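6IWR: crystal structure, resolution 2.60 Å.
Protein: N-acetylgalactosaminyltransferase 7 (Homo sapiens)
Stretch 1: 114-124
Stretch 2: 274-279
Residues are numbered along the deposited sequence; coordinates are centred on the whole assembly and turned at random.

Stretch 1 (114-124) GFNMVASDMIS
Stretch 2 (274-279) NGNTYE

A tight loop packs against the start of a short helix, joined by two hydrogen bonds and by one tyrosine whose ring packs against the helix. The register runs Phe-115 to Gly-275 and Asn-116 to Asn-276, with CA atoms 5.0 Å apart in both pairs, then widens to 7.5 Å between Ser-120 and Tyr-278.

Asn-116 (phi/psi -70/90) occupies the N-cap position, and its backbone is held at both ends: its N donates to Gly-275 O at 3.0 Å with an angle of 161°, and its O accepts from Tyr-278 OH at 2.8 Å. The same Asn-116 O receives Ser-120 N at 3.1 Å, so the tyrosine joins the first turn of the helix.

Tyr-278 has positive phi (77/13), chi1 m and chi2 85°. Ser-120 CA lies over one ring face, while Asn-116 O sits at the edge near the ring plane. Apolar contacts run from Ala-119 CB to Tyr-278 CE1 (3.8 Å) and from Ile-123 CD1 (chi1 m, chi2 t) to Tyr-278 CB (3.6 Å).

Gly-275 (-65/-11) lies beside Phe-115 (chi1 m); an ideal CB there would come tightly within 3.4 Å of Phe-115 CD1. Within the loop, Asn-274 OD1 (chi1 t) accepts from Asn-276 N at 2.8 Å and Thr-277 N at 3.1 Å, bracing the turn.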

ATOM      1  N   GLY A 114     -13.131  10.081   0.810  1.00 39.09           N
ATOM      2  CA  GLY A 114     -12.592   9.085   1.706  1.00 36.32           C
ATOM      3  C   GLY A 114     -13.635   8.261   2.420  1.00 35.89           C
ATOM      4  O   GLY A 114     -13.280   7.292   3.098  1.00 37.63           O
ATOM      5  N   PHE A 115     -14.907   8.614   2.293  1.00 34.74           N
ATOM      6  CA  PHE A 115     -16.006   7.797   2.773  1.00 32.50           C
ATOM      7  C   PHE A 115     -16.901   7.418   1.602  1.00 36.38           C
ATOM      8  O   PHE A 115     -16.925   8.077   0.562  1.00 34.19           O
ATOM      9  CB  PHE A 115     -16.831   8.527   3.829  1.00 31.60           C
ATOM     10  CG  PHE A 115     -16.012   9.106   4.925  1.00 33.29           C
ATOM     11  CD1 PHE A 115     -15.108   8.314   5.619  1.00 37.03           C
ATOM     12  CD2 PHE A 115     -16.132  10.447   5.267  1.00 35.55           C
ATOM     13  CE1 PHE A 115     -14.345   8.830   6.653  1.00 32.90           C
ATOM     14  CE2 PHE A 115     -15.351  10.983   6.299  1.00 38.81           C
ATOM     15  CZ  PHE A 115     -14.462  10.163   6.994  1.00 34.81           C
ATOM     16  N   ASN A 116     -17.607   6.312   1.776  1.00 34.00           N
ATOM     17  CA  ASN A 116     -18.640   5.881   0.845  1.00 31.20           C
ATOM     18  C   ASN A 116     -19.799   6.852   0.986  1.00 33.39           C
ATOM     19  O   ASN A 116     -20.702   6.642   1.794  1.00 32.14           O
ATOM     20  CB  ASN A 116     -19.065   4.461   1.181  1.00 30.08           C
ATOM     21  CG  ASN A 116     -20.001   3.882   0.175  1.00 33.44           C
ATOM     22  OD1 ASN A 116     -20.078   2.654   0.038  1.00 31.28           O
ATOM     23  ND2 ASN A 116     -20.716   4.743  -0.554  1.00 27.78           N
ATOM     24  N   MET A 117     -19.797   7.928   0.197  1.00 29.78           N
ATOM     25  CA  MET A 117     -20.857   8.913   0.372  1.00 28.80           C
ATOM     26  C   MET A 117     -22.168   8.479  -0.270  1.00 31.18           C
ATOM     27  O   MET A 117     -23.233   8.966   0.135  1.00 32.11           O
ATOM     28  CB  MET A 117     -20.445  10.265  -0.176  1.00 25.31           C
ATOM     29  CG  MET A 117     -19.439  10.977   0.697  1.00 36.76           C
ATOM     30  SD  MET A 117     -20.031  11.461   2.340  1.00 35.16           S
ATOM     31  CE  MET A 117     -21.552  12.291   1.890  1.00 34.88           C
ATOM     32  N   VAL A 118     -22.133   7.590  -1.271  1.00 29.35           N
ATOM     33  CA  VAL A 118     -23.405   7.129  -1.812  1.00 26.16           C
ATOM     34  C   VAL A 118     -24.164   6.362  -0.741  1.00 29.10           C
ATOM     35  O   VAL A 118     -25.370   6.566  -0.551  1.00 31.22           O
ATOM     36  CB  VAL A 118     -23.211   6.307  -3.105  1.00 29.21           C
ATOM     37  CG1 VAL A 118     -21.839   6.547  -3.715  1.00 30.42           C
ATOM     38  CG2 VAL A 118     -23.480   4.821  -2.886  1.00 31.45           C
ATOM     39  N   ALA A 119     -23.457   5.532   0.031  1.00 30.16           N
ATOM     40  CA  ALA A 119     -24.078   4.865   1.170  1.00 25.97           C
ATOM     41  C   ALA A 119     -24.553   5.880   2.206  1.00 31.81           C
ATOM     42  O   ALA A 119     -25.740   5.893   2.569  1.00 29.30           O
ATOM     43  CB  ALA A 119     -23.112   3.860   1.786  1.00 23.83           C
ATOM     44  N   SER A 120     -23.656   6.765   2.673  1.00 30.56           N
ATOM     45  CA  SER A 120     -24.067   7.740   3.683  1.00 27.47           C
ATOM     46  C   SER A 120     -25.291   8.530   3.235  1.00 32.37           C
ATOM     47  O   SER A 120     -26.186   8.823   4.046  1.00 33.82           O
ATOM     48  CB  SER A 120     -22.942   8.715   4.015  1.00 23.97           C
ATOM     49  OG  SER A 120     -23.499   9.809   4.722  1.00 22.52           O
ATOM     50  N   ASP A 121     -25.345   8.898   1.951  1.00 29.44           N
ATOM     51  CA  ASP A 121     -26.437   9.737   1.475  1.00 29.70           C
ATOM     52  C   ASP A 121     -27.797   9.043   1.535  1.00 27.57           C
ATOM     53  O   ASP A 121     -28.815   9.734   1.490  1.00 37.40           O
ATOM     54  CB  ASP A 121     -26.165  10.214   0.043  1.00 26.56           C
ATOM     55  CG  ASP A 121     -25.176  11.353  -0.012  1.00 31.76           C
ATOM     56  OD1 ASP A 121     -24.666  11.752   1.062  1.00 34.58           O
ATOM     57  OD2 ASP A 121     -24.910  11.852  -1.133  1.00 33.47           O
ATOM     58  N   MET A 122     -27.865   7.712   1.627  1.00 29.56           N
ATOM     59  CA  MET A 122     -29.171   7.063   1.730  1.00 26.96           C
ATOM     60  C   MET A 122     -29.564   6.704   3.157  1.00 29.80           C
ATOM     61  O   MET A 122     -30.689   6.234   3.373  1.00 32.51           O
ATOM     62  CB  MET A 122     -29.249   5.813   0.844  1.00 29.13           C
ATOM     63  CG  MET A 122     -27.965   5.187   0.432  1.00 35.99           C
ATOM     64  SD  MET A 122     -28.319   3.815  -0.697  1.00 40.30           S
ATOM     65  CE  MET A 122     -28.069   4.583  -2.292  1.00 40.93           C
ATOM     66  N   ILE A 123     -28.668   6.925   4.135  1.00 27.78           N
ATOM     67  CA  ILE A 123     -28.961   6.742   5.549  1.00 24.50           C
ATOM     68  C   ILE A 123     -29.509   8.058   6.080  1.00 22.90           C
ATOM     69  O   ILE A 123     -29.014   9.132   5.735  1.00 27.51           O
ATOM     70  CB  ILE A 123     -27.699   6.291   6.310  1.00 31.11           C
ATOM     71  CG1 ILE A 123     -27.080   5.052   5.627  1.00 31.74           C
ATOM     72  CG2 ILE A 123     -27.998   6.060   7.803  1.00 27.00           C
ATOM     73  CD1 ILE A 123     -25.774   4.525   6.252  1.00 22.13           C
ATOM     74  N   SER A 124     -30.570   7.991   6.871  1.00 22.46           N
ATOM     75  CA  SER A 124     -31.170   9.207   7.416  1.00 26.95           C
ATOM     76  C   SER A 124     -30.157  10.020   8.222  1.00 27.31           C
ATOM     77  O   SER A 124     -29.270   9.469   8.878  1.00 26.47           O
ATOM     78  CB  SER A 124     -32.374   8.862   8.310  1.00 24.50           C
ATOM     79  OG  SER A 124     -32.832  10.006   9.016  1.00 27.77           O
ATOM     80  N   ASN A 274     -18.003   2.445  10.445  1.00 27.35           N
ATOM     81  CA  ASN A 274     -17.401   1.923   9.228  1.00 26.22           C
ATOM     82  C   ASN A 274     -17.677   2.840   8.045  1.00 28.52           C
ATOM     83  O   ASN A 274     -18.836   3.042   7.666  1.00 32.45           O
ATOM     84  CB  ASN A 274     -17.933   0.530   8.954  1.00 24.74           C
ATOM     85  CG  ASN A 274     -17.212  -0.123   7.838  1.00 26.36           C
ATOM     86  OD1 ASN A 274     -17.181   0.390   6.725  1.00 31.58           O
ATOM     87  ND2 ASN A 274     -16.604  -1.256   8.118  1.00 32.21           N
ATOM     88  N   GLY A 275     -16.612   3.380   7.444  1.00 26.69           N
ATOM     89  CA  GLY A 275     -16.742   4.359   6.367  1.00 28.03           C
ATOM     90  C   GLY A 275     -17.381   3.824   5.098  1.00 29.21           C
ATOM     91  O   GLY A 275     -17.714   4.596   4.187  1.00 27.42           O
ATOM     92  N   ASN A 276     -17.548   2.518   5.009  1.00 30.99           N
ATOM     93  CA  ASN A 276     -18.189   1.931   3.854  1.00 30.16           C
ATOM     94  C   ASN A 276     -19.636   1.534   4.124  1.00 31.46           C
ATOM     95  O   ASN A 276     -20.529   1.927   3.375  1.00 28.97           O
ATOM     96  CB  ASN A 276     -17.343   0.739   3.419  1.00 28.96           C
ATOM     97  CG  ASN A 276     -17.908   0.049   2.240  1.00 31.02           C
ATOM     98  OD1 ASN A 276     -18.393   0.693   1.296  1.00 34.72           O
ATOM     99  ND2 ASN A 276     -17.895  -1.273   2.279  1.00 25.46           N
ATOM    100  N   THR A 277     -19.899   0.803   5.209  1.00 27.04           N
ATOM    101  CA  THR A 277     -21.218   0.258   5.491  1.00 28.38           C
ATOM    102  C   THR A 277     -21.920   0.897   6.687  1.00 29.49           C
ATOM    103  O   THR A 277     -23.128   0.688   6.862  1.00 27.43           O
ATOM    104  CB  THR A 277     -21.096  -1.251   5.722  1.00 31.77           C
ATOM    105  OG1 THR A 277     -20.000  -1.505   6.624  1.00 28.22           O
ATOM    106  CG2 THR A 277     -20.844  -1.950   4.378  1.00 27.40           C
ATOM    107  N   TYR A 278     -21.192   1.631   7.523  1.00 29.54           N
ATOM    108  CA  TYR A 278     -21.693   2.541   8.536  1.00 25.79           C
ATOM    109  C   TYR A 278     -22.219   1.854   9.779  1.00 25.79           C
ATOM    110  O   TYR A 278     -22.872   2.518  10.583  1.00 27.86           O
ATOM    111  CB  TYR A 278     -22.759   3.472   7.960  1.00 24.18           C
ATOM    112  CG  TYR A 278     -22.100   4.451   7.050  1.00 27.30           C
ATOM    113  CD1 TYR A 278     -21.852   4.124   5.728  1.00 29.14           C
ATOM    114  CD2 TYR A 278     -21.645   5.674   7.524  1.00 24.75           C
ATOM    115  CE1 TYR A 278     -21.229   5.000   4.885  1.00 24.16           C
ATOM    116  CE2 TYR A 278     -21.010   6.557   6.683  1.00 27.11           C
ATOM    117  CZ  TYR A 278     -20.805   6.196   5.365  1.00 25.77           C
ATOM    118  OH  TYR A 278     -20.171   7.053   4.527  1.00 26.23           O
ATOM    119  N   GLU A 279     -21.948   0.567   9.966  1.00 25.43           N
ATOM    120  CA  GLU A 279     -22.238  -0.056  11.249  1.00 31.85           C
ATOM    121  C   GLU A 279     -21.173   0.372  12.245  1.00 27.07           C
ATOM    122  O   GLU A 279     -20.059   0.731  11.863  1.00 30.08           O
ATOM    123  CB  GLU A 279     -22.288  -1.583  11.127  1.00 28.87           C
ATOM    124  CG  GLU A 279     -20.946  -2.288  11.222  1.00 25.00           C
ATOM    125  CD  GLU A 279     -20.173  -2.278   9.905  1.00 36.60           C
ATOM    126  OE1 GLU A 279     -20.484  -1.425   9.038  1.00 32.28           O
ATOM    127  OE2 GLU A 279     -19.257  -3.122   9.728  1.00 36.61           O
TER